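Local coordinates for Two-component system sensor histidine kinase (Bacteroides thetaiotaomicron, PDB 3OTT), which probably senses saccharides through its extracellular propeller and beta-sandwich region, present here, and passes the signal to a histidine kinase that uses ATP, at residues 419-424 with 434-439; 372-377 with 389-394. All blocks are in the same frame, centred on the assembly; numbering follows the deposited sequence.

The two contacts occupy equivalent places in successive four-stranded blades of a beta-propeller in the extracellular part of the receptor. Interaction 2 comes first along the chain and joins strands 375-380 and 386-390; interaction 1 follows and joins strands 421-426 and 431-436. Each pairs the first two strands of its blade, and each contains a classic beta bulge. Their centres lie about 9 Å apart, and the blades meet directly: Asn419 O is 2.7 Å from Ser393 N, a probable hydrogen bond, and Thr421 N probably bonds to Thr390 O. Both contacts also touch the second subunit, so neighbouring blades contribute to one dimer surface.

Interaction 1. Residues 419-424 with 434-439; sequences NWTYYI and ISTCLG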
loop_
_atom_site.group_PDB
_atom_site.type_symbol
_atom_site.label_atom_id
_atom_site.label_comp_id
_atom_site.label_asym_id
_atom_site.label_seq_id
_atom_site.Cartn_x
_atom_site.Cartn_y
_atom_site.Cartn_z
ATOM N N ASN B 419 11.428 32.219 1.087
ATOM C CA ASN B 419 10.314 31.244 1.137
ATOM C C ASN B 419 10.259 30.266 -0.022
ATOM O O ASN B 419 10.090 29.070 0.184
ATOM C CB ASN B 419 8.958 31.971 1.174
ATOM C CG ASN B 419 8.661 32.574 2.530
ATOM O OD1 ASN B 419 9.355 32.293 3.539
ATOM N ND2 ASN B 419 7.619 33.431 2.574
ATOM N N TRP B 420 10.392 30.803 -1.240
ATOM C CA TRP B 420 10.424 29.997 -2.448
ATOM C C TRP B 420 11.838 29.860 -2.995
ATOM O O TRP B 420 12.245 30.638 -3.820
ATOM C CB TRP B 420 9.478 30.602 -3.509
ATOM C CG TRP B 420 8.016 30.614 -3.064
ATOM C CD1 TRP B 420 7.461 29.918 -2.001
ATOM C CD2 TRP B 420 6.935 31.330 -3.680
ATOM N NE1 TRP B 420 6.115 30.157 -1.945
ATOM C CE2 TRP B 420 5.758 31.006 -2.964
ATOM C CE3 TRP B 420 6.841 32.193 -4.792
ATOM C CZ2 TRP B 420 4.489 31.539 -3.303
ATOM C CZ3 TRP B 420 5.574 32.722 -5.142
ATOM C CH2 TRP B 420 4.414 32.388 -4.388
ATOM N N THR B 421 12.560 28.851 -2.552
ATOM C CA THR B 421 13.948 28.601 -2.945
ATOM C C THR B 421 14.090 27.563 -4.037
ATOM O O THR B 421 13.519 26.481 -3.910
ATOM C CB THR B 421 14.802 28.191 -1.688
ATOM O OG1 THR B 421 14.866 29.346 -0.832
ATOM C CG2 THR B 421 16.283 27.863 -2.124
ATOM N N TYR B 422 14.835 27.888 -5.110
ATOM C CA TYR B 422 14.940 27.012 -6.295
ATOM C C TYR B 422 16.265 26.320 -6.394
ATOM O O TYR B 422 16.292 25.238 -6.964
ATOM C CB TYR B 422 14.696 27.751 -7.654
ATOM C CG TYR B 422 13.207 27.913 -7.908
ATOM C CD1 TYR B 422 12.405 28.626 -7.000
ATOM C CD2 TYR B 422 12.581 27.290 -9.004
ATOM C CE1 TYR B 422 11.006 28.754 -7.190
ATOM C CE2 TYR B 422 11.164 27.416 -9.195
ATOM C CZ TYR B 422 10.406 28.147 -8.285
ATOM O OH TYR B 422 9.051 28.291 -8.455
ATOM N N TYR B 423 17.339 26.932 -5.869
ATOM C CA TYR B 423 18.682 26.396 -6.063
ATOM C C TYR B 423 19.613 26.967 -5.008
ATOM O O TYR B 423 19.441 28.117 -4.522
ATOM C CB TYR B 423 19.212 26.754 -7.474
ATOM C CG TYR B 423 19.931 25.666 -8.229
ATOM C CD1 TYR B 423 19.231 24.548 -8.720
ATOM C CD2 TYR B 423 21.297 25.748 -8.477
ATOM C CE1 TYR B 423 19.875 23.529 -9.432
ATOM C CE2 TYR B 423 21.951 24.723 -9.176
ATOM C CZ TYR B 423 21.218 23.636 -9.657
ATOM O OH TYR B 423 21.861 22.622 -10.333
ATOM N N ILE B 424 20.617 26.174 -4.683
ATOM C CA ILE B 424 21.607 26.526 -3.688
ATOM C C ILE B 424 22.929 25.918 -4.029
ATOM O O ILE B 424 22.970 24.806 -4.569
ATOM C CB ILE B 424 21.184 26.012 -2.324
ATOM C CG1 ILE B 424 22.288 26.207 -1.284
ATOM C CG2 ILE B 424 20.946 24.562 -2.378
ATOM C CD1 ILE B 424 21.690 26.252 0.133
ATOM N N ILE B 434 21.876 31.446 -2.829
ATOM C CA ILE B 434 20.510 30.919 -2.803
ATOM C C ILE B 434 19.662 31.630 -3.841
ATOM O O ILE B 434 19.538 32.844 -3.812
ATOM C CB ILE B 434 19.889 31.100 -1.409
ATOM C CG1 ILE B 434 20.737 30.382 -0.365
ATOM C CG2 ILE B 434 18.431 30.609 -1.363
ATOM C CD1 ILE B 434 20.620 31.012 1.024
ATOM N N SER B 435 19.136 30.874 -4.793
ATOM C CA SER B 435 18.306 31.487 -5.786
ATOM C C SER B 435 16.845 31.288 -5.397
ATOM O O SER B 435 16.458 30.213 -4.949
ATOM C CB SER B 435 18.602 30.941 -7.196
ATOM O OG SER B 435 17.961 29.697 -7.441
ATOM N N THR B 436 16.050 32.316 -5.639
ATOM C CA THR B 436 14.671 32.363 -5.229
ATOM C C THR B 436 13.683 32.704 -6.410
ATOM O O THR B 436 14.069 33.237 -7.433
ATOM C CB THR B 436 14.641 33.452 -4.139
ATOM O OG1 THR B 436 15.230 32.900 -2.939
ATOM C CG2 THR B 436 13.324 33.856 -3.813
ATOM N N CYS B 437 12.399 32.432 -6.232
ATOM C CA CYS B 437 11.389 33.074 -7.027
ATOM C C CYS B 437 10.986 34.330 -6.220
ATOM O O CYS B 437 10.810 34.257 -4.985
ATOM C CB CYS B 437 10.199 32.115 -7.217
ATOM S SG CYS B 437 8.672 32.814 -7.948
ATOM N N LEU B 438 10.918 35.480 -6.866
ATOM C CA LEU B 438 10.474 36.748 -6.227
ATOM C C LEU B 438 11.495 37.511 -5.376
ATOM O O LEU B 438 11.382 38.729 -5.246
ATOM C CB LEU B 438 9.172 36.618 -5.414
ATOM C CG LEU B 438 7.808 36.385 -6.095
ATOM C CD1 LEU B 438 6.785 36.246 -4.921
ATOM C CD2 LEU B 438 7.381 37.508 -7.037
ATOM N N GLY B 439 12.500 36.833 -4.817
ATOM C CA GLY B 439 13.510 37.562 -4.049
ATOM C C GLY B 439 14.889 37.656 -4.682
ATOM O O GLY B 439 15.862 37.990 -4.022
#
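A classic beta bulge marks this antiparallel hairpin of a propeller blade: Tyr422 and Tyr423 both face Ser435, one residue against two. Ser435 O accepts from Tyr422 N at 2.8 Å, nearly straight at 171°, and Ser435 N donates to Tyr423 O, also 2.8 Å away. Beyond the bulge, Cys437 N closes the ladder on Trp420 O. Ser435 OG comes within 3.2 Å of Tyr423 CB but makes no hydrogen bond to the adjacent Tyr423 N, the angle being poor.

At the loop end, the aromatic side chains take up Cys437 and Leu438. With its SG anti to the backbone N (chi1 170°), Cys437 reaches the edge of the Trp420 indole, close to the ring plane, 3.7 Å from Trp420 CE3. Leu438 lies side by side with that indole, its CD1 the same 3.7 Å from Trp420 CZ3. The Tyr422 side chain brings CE1 to 3.5 Å from Cys437 CB and also packs on Arg376. An alanine at Tyr422 would probably open a gap beside Cys437 CB and deprive Arg376 of the ring against which it packs. On the face that carries Thr421, Ile424, Ile434 and Thr436, Thr421 CG2 meets Ile434 CG2 at 3.6 Å. Thr421 OG1 is hydrogen-bonded to Thr418 O, whereas Thr436 OG1 is buried without a polar partner.

Several elements enclose the hairpin. Strand 474-479 of the next blade lies against Tyr423 and Ser435, and strands 375-380 and 386-390 of the preceding blade meet Ile424, while the Tyr423 ring stacks with His377. Trp420 and Cys437 pack on Arg131 of the second subunit. Strand 441-445 continues the blade beyond Ile434 through a backbone bond to Phe442.

Interaction 2. Residues 372-377 with 389-394; sequences HNRIRH and ATDGSI
Asp391 packs over His372 at the tight end of this contact, its CB 3.5 Å above the centre of the imidazole. The ring is steadied at its edge, where ND1 accepts from Arg374 N in the ring plane. Gly392 fits closely against CB of the same histidine: its N is 3.3 Å from His372 CB, and a side chain at Gly392 would clash there. Gly392 N also donates to Thr390 OG1, closing an ST turn.

In a salt bridge, Arg376 NH1 reaches Asp391 OD1 at 3.2 Å on its syn side and nearly in the guanidinium plane, with a weak bond to OD2; the arginine chain bends at chi3 (73°). Arg374 runs alongside, its CD 3.4 Å from Asp391 OD2.

At the hairpin end only the side chains are looser. Arg376 and His377 both face Ala389 in a classic bulge: Arg376 N bonds to Ala389 O at 2.8 Å, His377 N weakly, and Ala389 N bonds to His377 O. Ala389 CB is 4.1 Å from His377 CB, and the partly exposed imidazole leads away to stack with Tyr423.

On the second subunit, Asp72 and Asp113 form salt bridges with Arg374, Gln129 accepts from Arg374 and Arg376, and Tyr75 is bonded to His372 NE2. Thr390 and Ser393 make probable backbone hydrogen bonds to Thr421 and Asn419 of the next blade, and strand 403-410 lies against Ser393 and Ile394.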
loop_
_atom_site.group_PDB
_atom_site.type_symbol
_atom_site.label_atom_id
_atom_site.label_comp_id
_atom_site.label_asym_id
_atom_site.label_seq_id
_atom_site.Cartn_x
_atom_site.Cartn_y
_atom_site.Cartn_z
ATOM N N HIS B 372 7.765 22.116 3.904
ATOM C CA HIS B 372 6.984 22.120 2.631
ATOM C C HIS B 372 7.308 20.851 1.867
ATOM O O HIS B 372 8.454 20.386 1.885
ATOM C CB HIS B 372 7.353 23.303 1.717
ATOM C CG HIS B 372 6.259 23.743 0.790
ATOM N ND1 HIS B 372 5.907 23.053 -0.355
ATOM C CD2 HIS B 372 5.434 24.810 0.838
ATOM C CE1 HIS B 372 4.902 23.665 -0.957
ATOM N NE2 HIS B 372 4.593 24.734 -0.258
ATOM N N ASN B 373 6.311 20.306 1.164
ATOM C CA ASN B 373 6.511 19.092 0.386
ATOM C C ASN B 373 7.288 19.253 -0.929
ATOM O O ASN B 373 7.918 18.285 -1.422
ATOM C CB ASN B 373 5.144 18.454 0.102
ATOM C CG ASN B 373 4.628 17.687 1.294
ATOM O OD1 ASN B 373 5.391 17.340 2.186
ATOM N ND2 ASN B 373 3.361 17.441 1.331
ATOM N N ARG B 374 7.224 20.434 -1.509
ATOM C CA ARG B 374 7.741 20.625 -2.852
ATOM C C ARG B 374 9.259 20.898 -2.790
ATOM O O ARG B 374 9.698 21.948 -2.354
ATOM C CB ARG B 374 6.957 21.731 -3.571
ATOM C CG ARG B 374 7.245 21.897 -5.057
ATOM C CD ARG B 374 6.079 22.577 -5.846
ATOM N NE ARG B 374 4.832 21.828 -5.839
ATOM C CZ ARG B 374 4.525 20.825 -6.663
ATOM N NH1 ARG B 374 5.367 20.410 -7.651
ATOM N NH2 ARG B 374 3.354 20.239 -6.519
ATOM N N ILE B 375 10.035 19.899 -3.178
ATOM C CA ILE B 375 11.479 19.910 -3.119
ATOM C C ILE B 375 11.911 20.399 -4.485
ATOM O O ILE B 375 11.351 19.953 -5.522
ATOM C CB ILE B 375 12.022 18.461 -2.977
ATOM C CG1 ILE B 375 11.373 17.727 -1.772
ATOM C CG2 ILE B 375 13.553 18.507 -2.841
ATOM C CD1 ILE B 375 11.429 18.514 -0.531
ATOM N N ARG B 376 12.873 21.316 -4.507
ATOM C CA ARG B 376 13.346 21.905 -5.771
ATOM C C ARG B 376 14.850 21.651 -6.012
ATOM O O ARG B 376 15.304 21.683 -7.133
ATOM C CB ARG B 376 12.977 23.395 -5.855
ATOM C CG ARG B 376 11.582 23.724 -5.323
ATOM C CD ARG B 376 10.957 24.989 -5.798
ATOM N NE ARG B 376 10.580 24.767 -7.133
ATOM C CZ ARG B 376 9.368 24.829 -7.688
ATOM N NH1 ARG B 376 8.235 25.174 -7.047
ATOM N NH2 ARG B 376 9.363 24.546 -8.974
ATOM N N HIS B 377 15.596 21.309 -4.975
ATOM C CA HIS B 377 17.011 21.060 -5.149
ATOM C C HIS B 377 17.613 20.445 -3.909
ATOM O O HIS B 377 17.206 20.775 -2.788
ATOM C CB HIS B 377 17.800 22.305 -5.564
ATOM C CG HIS B 377 19.128 21.989 -6.184
ATOM N ND1 HIS B 377 20.308 22.584 -5.778
ATOM C CD2 HIS B 377 19.470 21.099 -7.147
ATOM C CE1 HIS B 377 21.310 22.104 -6.500
ATOM N NE2 HIS B 377 20.821 21.206 -7.344
ATOM N N ALA B 389 16.505 22.846 -1.092
ATOM C CA ALA B 389 15.746 24.034 -1.369
ATOM C C ALA B 389 14.324 23.578 -1.602
ATOM O O ALA B 389 14.085 22.556 -2.318
ATOM C CB ALA B 389 16.315 24.792 -2.626
ATOM N N THR B 390 13.388 24.318 -0.996
ATOM C CA THR B 390 11.966 23.986 -1.072
ATOM C C THR B 390 11.091 25.244 -1.166
ATOM O O THR B 390 11.622 26.362 -1.037
ATOM C CB THR B 390 11.464 23.183 0.186
ATOM O OG1 THR B 390 11.191 24.075 1.261
ATOM C CG2 THR B 390 12.399 22.035 0.624
ATOM N N ASP B 391 9.761 25.068 -1.328
ATOM C CA ASP B 391 8.808 26.180 -1.356
ATOM C C ASP B 391 8.462 26.628 0.043
ATOM O O ASP B 391 7.644 27.540 0.202
ATOM C CB ASP B 391 7.486 25.838 -2.130
ATOM C CG ASP B 391 7.635 25.947 -3.657
ATOM O OD1 ASP B 391 8.733 26.349 -4.141
ATOM O OD2 ASP B 391 6.687 25.572 -4.383
ATOM N N GLY B 392 9.105 26.006 1.043
ATOM C CA GLY B 392 9.124 26.464 2.430
ATOM C C GLY B 392 10.570 26.779 2.889
ATOM O O GLY B 392 11.013 26.324 3.958
ATOM N N SER B 393 11.287 27.558 2.078
ATOM C CA SER B 393 12.640 28.045 2.357
ATOM C C SER B 393 13.667 26.893 2.345
ATOM O O SER B 393 13.368 25.810 1.835
ATOM C CB SER B 393 12.688 28.894 3.655
ATOM O OG SER B 393 13.970 29.526 3.833
ATOM N N ILE B 394 14.873 27.146 2.868
ATOM C CA ILE B 394 15.950 26.204 2.826
ATOM C C ILE B 394 16.076 25.437 4.140
ATOM O O ILE B 394 15.776 25.945 5.205
ATOM C CB ILE B 394 17.280 26.890 2.464
ATOM C CG1 ILE B 394 17.658 28.013 3.441
ATOM C CG2 ILE B 394 17.167 27.514 1.122
ATOM C CD1 ILE B 394 19.199 28.272 3.456
#